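Oxalate--CoA ligase (Arabidopsis thaliana, PDB 5IE2) belongs to the ANL superfamily of AMP-binding enzymes and holds adenosine-5'-triphosphate in a pocket of the chain. Local coordinates at residues L10-L23 with F29-E41. Numbering follows the deposited sequence.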
loop_
_atom_site.group_PDB
_atom_site.type_symbol
_atom_site.label_atom_id
_atom_site.label_comp_id
_atom_site.label_asym_id
_atom_site.label_seq_id
_atom_site.Cartn_x
_atom_site.Cartn_y
_atom_site.Cartn_z
ATOM N N LEU A 10 -17.549 -5.643 -9.448
ATOM C CA LEU A 10 -17.004 -6.986 -9.705
ATOM C C LEU A 10 -18.046 -7.922 -10.328
ATOM O O LEU A 10 -17.691 -8.848 -11.105
ATOM C CB LEU A 10 -16.488 -7.580 -8.390
ATOM C CG LEU A 10 -15.269 -6.820 -7.831
ATOM C CD1 LEU A 10 -14.905 -7.463 -6.491
ATOM C CD2 LEU A 10 -14.047 -6.962 -8.758
ATOM N N GLU A 11 -19.307 -7.733 -9.940
ATOM C CA GLU A 11 -20.393 -8.481 -10.592
ATOM C C GLU A 11 -20.433 -8.187 -12.106
ATOM O O GLU A 11 -20.580 -9.105 -12.952
ATOM C CB GLU A 11 -21.765 -8.138 -9.982
ATOM C CG GLU A 11 -22.871 -8.875 -10.669
ATOM C CD GLU A 11 -24.254 -8.612 -10.109
ATOM O OE1 GLU A 11 -24.448 -7.570 -9.452
ATOM O OE2 GLU A 11 -25.156 -9.450 -10.374
ATOM N N ASN A 12 -20.379 -6.893 -12.453
ATOM C CA ASN A 12 -20.349 -6.510 -13.891
ATOM C C ASN A 12 -19.148 -7.116 -14.626
ATOM O O ASN A 12 -19.268 -7.591 -15.743
ATOM C CB ASN A 12 -20.302 -4.980 -14.064
ATOM C CG ASN A 12 -21.566 -4.316 -13.609
ATOM O OD1 ASN A 12 -22.626 -4.978 -13.474
ATOM N ND2 ASN A 12 -21.489 -2.999 -13.367
ATOM N N VAL A 13 -17.982 -7.098 -13.972
ATOM C CA VAL A 13 -16.787 -7.703 -14.539
ATOM C C VAL A 13 -16.989 -9.192 -14.813
ATOM O O VAL A 13 -16.628 -9.670 -15.893
ATOM C CB VAL A 13 -15.536 -7.532 -13.611
ATOM C CG1 VAL A 13 -14.319 -8.396 -14.138
ATOM C CG2 VAL A 13 -15.082 -6.085 -13.622
ATOM N N ALA A 14 -17.554 -9.905 -13.847
ATOM C CA ALA A 14 -17.711 -11.365 -14.003
ATOM C C ALA A 14 -18.661 -11.665 -15.156
ATOM O O ALA A 14 -18.431 -12.599 -15.954
ATOM C CB ALA A 14 -18.222 -11.998 -12.732
ATOM N N LYS A 15 -19.741 -10.895 -15.235
ATOM C CA LYS A 15 -20.640 -11.054 -16.376
ATOM C C LYS A 15 -20.029 -10.728 -17.739
ATOM O O LYS A 15 -20.360 -11.392 -18.757
ATOM C CB LYS A 15 -21.887 -10.176 -16.151
ATOM C CG LYS A 15 -22.822 -10.808 -15.126
ATOM C CD LYS A 15 -24.026 -9.886 -14.875
ATOM C CE LYS A 15 -24.967 -10.473 -13.821
ATOM N NZ LYS A 15 -26.095 -9.513 -13.484
ATOM N N LYS A 16 -19.181 -9.705 -17.805
ATOM C CA LYS A 16 -18.581 -9.347 -19.090
ATOM C C LYS A 16 -17.415 -10.274 -19.539
ATOM O O LYS A 16 -17.231 -10.516 -20.739
ATOM C CB LYS A 16 -18.084 -7.893 -19.045
ATOM C CG LYS A 16 -17.710 -7.378 -20.434
ATOM C CD LYS A 16 -17.343 -5.920 -20.355
ATOM C CE LYS A 16 -16.980 -5.358 -21.736
ATOM N NZ LYS A 16 -16.640 -3.915 -21.573
ATOM N N PHE A 17 -16.608 -10.730 -18.562
ATOM C CA PHE A 17 -15.364 -11.485 -18.781
ATOM C C PHE A 17 -15.344 -12.798 -18.000
ATOM O O PHE A 17 -14.372 -13.109 -17.293
ATOM C CB PHE A 17 -14.146 -10.651 -18.360
ATOM C CG PHE A 17 -14.026 -9.347 -19.113
ATOM C CD1 PHE A 17 -13.769 -9.366 -20.487
ATOM C CD2 PHE A 17 -14.117 -8.118 -18.437
ATOM C CE1 PHE A 17 -13.658 -8.176 -21.233
ATOM C CE2 PHE A 17 -13.999 -6.896 -19.167
ATOM C CZ PHE A 17 -13.730 -6.945 -20.566
ATOM N N PRO A 18 -16.394 -13.616 -18.167
ATOM C CA PRO A 18 -16.477 -14.758 -17.243
ATOM C C PRO A 18 -15.348 -15.764 -17.375
ATOM O O PRO A 18 -15.008 -16.367 -16.350
ATOM C CB PRO A 18 -17.844 -15.444 -17.630
ATOM C CG PRO A 18 -18.080 -15.010 -19.107
ATOM C CD PRO A 18 -17.535 -13.544 -19.107
ATOM N N ASP A 19 -14.828 -15.975 -18.580
ATOM C CA ASP A 19 -13.849 -17.059 -18.749
ATOM C C ASP A 19 -12.403 -16.480 -18.822
ATOM O O ASP A 19 -11.447 -17.196 -19.135
ATOM C CB ASP A 19 -14.226 -17.909 -20.015
ATOM C CG ASP A 19 -14.241 -19.467 -19.765
ATOM O OD1 ASP A 19 -14.113 -19.945 -18.610
ATOM O OD2 ASP A 19 -14.354 -20.237 -20.769
ATOM N N ARG A 20 -12.212 -15.191 -18.530
ATOM C CA ARG A 20 -10.845 -14.659 -18.444
ATOM C C ARG A 20 -10.276 -15.027 -17.088
ATOM O O ARG A 20 -11.023 -15.096 -16.092
ATOM C CB ARG A 20 -10.832 -13.138 -18.619
ATOM C CG ARG A 20 -11.360 -12.711 -19.999
ATOM C CD ARG A 20 -10.722 -11.406 -20.396
ATOM N NE ARG A 20 -9.274 -11.553 -20.280
ATOM C CZ ARG A 20 -8.421 -11.605 -21.298
ATOM N NH1 ARG A 20 -8.880 -11.467 -22.536
ATOM N NH2 ARG A 20 -7.100 -11.771 -21.048
ATOM N N ARG A 21 -8.955 -15.200 -17.021
ATOM C CA ARG A 21 -8.320 -15.485 -15.752
ATOM C C ARG A 21 -8.466 -14.278 -14.793
ATOM O O ARG A 21 -8.292 -13.115 -15.208
ATOM C CB ARG A 21 -6.832 -15.813 -15.981
ATOM C CG ARG A 21 -6.104 -16.332 -14.727
ATOM C CD ARG A 21 -4.769 -17.007 -15.125
ATOM N NE ARG A 21 -3.877 -16.028 -15.712
ATOM C CZ ARG A 21 -3.039 -15.269 -14.992
ATOM N NH1 ARG A 21 -2.995 -15.367 -13.653
ATOM N NH2 ARG A 21 -2.246 -14.422 -15.623
ATOM N N ALA A 22 -8.759 -14.592 -13.522
ATOM C CA ALA A 22 -8.848 -13.595 -12.466
ATOM C C ALA A 22 -7.706 -13.733 -11.453
ATOM O O ALA A 22 -7.075 -12.746 -11.106
ATOM C CB ALA A 22 -10.208 -13.710 -11.741
ATOM N N LEU A 23 -7.485 -14.947 -10.934
ATOM C CA LEU A 23 -6.631 -15.138 -9.757
ATOM C C LEU A 23 -5.913 -16.483 -9.847
ATOM O O LEU A 23 -6.562 -17.538 -9.959
ATOM C CB LEU A 23 -7.483 -15.085 -8.467
ATOM C CG LEU A 23 -6.692 -15.156 -7.142
ATOM C CD1 LEU A 23 -5.879 -13.915 -7.001
ATOM C CD2 LEU A 23 -7.713 -15.193 -5.954
ATOM N N PHE A 29 -3.246 -22.868 -8.460
ATOM C CA PHE A 29 -4.646 -22.518 -8.794
ATOM C C PHE A 29 -4.735 -21.561 -9.964
ATOM O O PHE A 29 -3.850 -20.732 -10.111
ATOM C CB PHE A 29 -5.351 -21.833 -7.592
ATOM C CG PHE A 29 -5.661 -22.757 -6.431
ATOM C CD1 PHE A 29 -6.418 -23.900 -6.623
ATOM C CD2 PHE A 29 -5.219 -22.465 -5.175
ATOM C CE1 PHE A 29 -6.731 -24.753 -5.542
ATOM C CE2 PHE A 29 -5.541 -23.311 -4.074
ATOM C CZ PHE A 29 -6.300 -24.446 -4.284
ATOM N N ASN A 30 -5.809 -21.628 -10.762
ATOM C CA ASN A 30 -6.029 -20.622 -11.816
ATOM C C ASN A 30 -7.534 -20.425 -11.900
ATOM O O ASN A 30 -8.228 -21.230 -12.513
ATOM C CB ASN A 30 -5.488 -21.042 -13.209
ATOM C CG ASN A 30 -3.978 -21.094 -13.255
ATOM O OD1 ASN A 30 -3.331 -20.092 -13.551
ATOM N ND2 ASN A 30 -3.401 -22.254 -12.932
ATOM N N LEU A 31 -8.051 -19.392 -11.252
ATOM C CA LEU A 31 -9.500 -19.172 -11.208
ATOM C C LEU A 31 -9.894 -18.168 -12.270
ATOM O O LEU A 31 -9.232 -17.155 -12.408
ATOM C CB LEU A 31 -9.928 -18.635 -9.839
ATOM C CG LEU A 31 -10.001 -19.638 -8.661
ATOM C CD1 LEU A 31 -8.715 -20.361 -8.433
ATOM C CD2 LEU A 31 -10.362 -18.844 -7.394
ATOM N N THR A 32 -10.978 -18.429 -12.991
ATOM C CA THR A 32 -11.566 -17.402 -13.864
ATOM C C THR A 32 -12.430 -16.384 -13.070
ATOM O O THR A 32 -12.738 -16.602 -11.911
ATOM C CB THR A 32 -12.483 -18.017 -14.921
ATOM O OG1 THR A 32 -13.565 -18.659 -14.237
ATOM C CG2 THR A 32 -11.738 -19.023 -15.806
ATOM N N HIS A 33 -12.822 -15.297 -13.719
ATOM C CA HIS A 33 -13.704 -14.325 -13.062
ATOM C C HIS A 33 -15.041 -14.950 -12.691
ATOM O O HIS A 33 -15.549 -14.671 -11.617
ATOM C CB HIS A 33 -13.894 -13.078 -13.965
ATOM C CG HIS A 33 -12.715 -12.142 -13.874
ATOM N ND1 HIS A 33 -12.592 -11.230 -12.852
ATOM C CD2 HIS A 33 -11.580 -12.040 -14.612
ATOM C CE1 HIS A 33 -11.438 -10.595 -12.968
ATOM N NE2 HIS A 33 -10.819 -11.042 -14.043
ATOM N N ALA A 34 -15.633 -15.791 -13.546
ATOM C CA ALA A 34 -16.917 -16.376 -13.158
ATOM C C ALA A 34 -16.786 -17.334 -11.980
ATOM O O ALA A 34 -17.645 -17.391 -11.077
ATOM C CB ALA A 34 -17.630 -17.118 -14.375
ATOM N N ARG A 35 -15.710 -18.122 -11.994
ATOM C CA ARG A 35 -15.514 -19.069 -10.924
ATOM C C ARG A 35 -15.285 -18.325 -9.587
ATOM O O ARG A 35 -15.811 -18.698 -8.530
ATOM C CB ARG A 35 -14.317 -19.955 -11.263
ATOM C CG ARG A 35 -13.861 -20.777 -10.101
ATOM C CD ARG A 35 -14.858 -21.896 -9.654
ATOM N NE ARG A 35 -14.158 -22.771 -8.688
ATOM C CZ ARG A 35 -14.763 -23.652 -7.883
ATOM N NH1 ARG A 35 -16.097 -23.808 -7.952
ATOM N NH2 ARG A 35 -14.041 -24.384 -7.023
ATOM N N LEU A 36 -14.452 -17.302 -9.651
ATOM C CA LEU A 36 -14.129 -16.542 -8.424
ATOM C C LEU A 36 -15.400 -15.874 -7.905
ATOM O O LEU A 36 -15.700 -15.891 -6.698
ATOM C CB LEU A 36 -13.031 -15.529 -8.752
ATOM C CG LEU A 36 -12.725 -14.510 -7.643
ATOM C CD1 LEU A 36 -12.326 -15.240 -6.376
ATOM C CD2 LEU A 36 -11.626 -13.494 -8.125
ATOM N N HIS A 37 -16.145 -15.267 -8.825
ATOM C CA HIS A 37 -17.407 -14.644 -8.447
ATOM C C HIS A 37 -18.345 -15.608 -7.725
ATOM O O HIS A 37 -18.963 -15.271 -6.692
ATOM C CB HIS A 37 -18.080 -14.053 -9.702
ATOM C CG HIS A 37 -19.440 -13.495 -9.437
ATOM N ND1 HIS A 37 -19.634 -12.226 -8.909
ATOM C CD2 HIS A 37 -20.671 -14.057 -9.544
ATOM C CE1 HIS A 37 -20.938 -12.025 -8.741
ATOM N NE2 HIS A 37 -21.585 -13.114 -9.129
ATOM N N ASP A 38 -18.491 -16.821 -8.255
ATOM C CA ASP A 38 -19.361 -17.756 -7.592
ATOM C C ASP A 38 -18.821 -18.290 -6.277
ATOM O O ASP A 38 -19.617 -18.535 -5.372
ATOM C CB ASP A 38 -19.700 -18.911 -8.526
ATOM C CG ASP A 38 -20.715 -18.486 -9.601
ATOM O OD1 ASP A 38 -21.392 -17.408 -9.447
ATOM O OD2 ASP A 38 -20.815 -19.208 -10.633
ATOM N N LEU A 39 -17.502 -18.451 -6.162
ATOM C CA LEU A 39 -16.905 -18.917 -4.900
ATOM C C LEU A 39 -17.207 -17.847 -3.817
ATOM O O LEU A 39 -17.490 -18.156 -2.662
ATOM C CB LEU A 39 -15.389 -19.090 -5.036
ATOM C CG LEU A 39 -15.037 -20.356 -5.785
ATOM C CD1 LEU A 39 -13.561 -20.358 -6.130
ATOM C CD2 LEU A 39 -15.367 -21.544 -4.857
ATOM N N ILE A 40 -17.113 -16.603 -4.248
ATOM C CA ILE A 40 -17.381 -15.480 -3.330
ATOM C C ILE A 40 -18.873 -15.471 -2.934
ATOM O O ILE A 40 -19.205 -15.370 -1.750
ATOM C CB ILE A 40 -16.979 -14.138 -3.975
ATOM C CG1 ILE A 40 -15.454 -14.024 -4.155
ATOM C CG2 ILE A 40 -17.490 -12.946 -3.126
ATOM C CD1 ILE A 40 -15.073 -12.944 -5.222
ATOM N N GLU A 41 -19.766 -15.614 -3.905
ATOM C CA GLU A 41 -21.210 -15.565 -3.607
ATOM C C GLU A 41 -21.572 -16.678 -2.623
ATOM O O GLU A 41 -22.390 -16.504 -1.700
ATOM C CB GLU A 41 -22.100 -15.797 -4.861
ATOM C CG GLU A 41 -22.208 -14.663 -5.817
ATOM C CD GLU A 41 -22.897 -13.432 -5.189
ATOM O OE1 GLU A 41 -24.030 -13.531 -4.672
ATOM O OE2 GLU A 41 -22.241 -12.380 -5.225
HETATM O O HOH W 1 -15.153 -19.836 -16.078
#
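A helix–strand–strand–helix unit built round a beta hairpin brings 10-23 against 29-41, with a classic beta bulge that sets Ala22 and Leu23 opposite Leu31 alone. Leu31 O takes two bonds, 2.8 Å from Ala22 N and 3.2 Å from Leu23 N, and Leu31 N returns one to Leu23 O. Where strand 29-32 passes into the next helix, the type I turn Phe17–Arg20 supplies acceptors to its first turn: Ala34 N meets a lone pair of Pro18 O at 2.9 Å, and His33 N bonds to Arg20 O almost in line with the carbonyl. Thr32 is the N-cap, its OG1 accepting from Arg35 N; a water links this hydroxyl to Asp19 OD1. The His33 ring is sandwiched, with Ala22 CB 3.4 Å from the ring centroid on one face and Val13 CG1 on the other, both CH-pi contacts. One turn on, CG of His37 lies anti to its backbone N (chi1 175°), bringing the ring against Ala14 CB and Glu11 CA. The axes of 10-16 and 33-41 cross at 139°, nearer antiparallel than perpendicular. Beyond them, His33 NE2 bonds to Ala230 O, helix 215-227 packs Leu226 on Ala22, His33 and Leu36, and strand 231-234 continues the sheet beside strand 21-25.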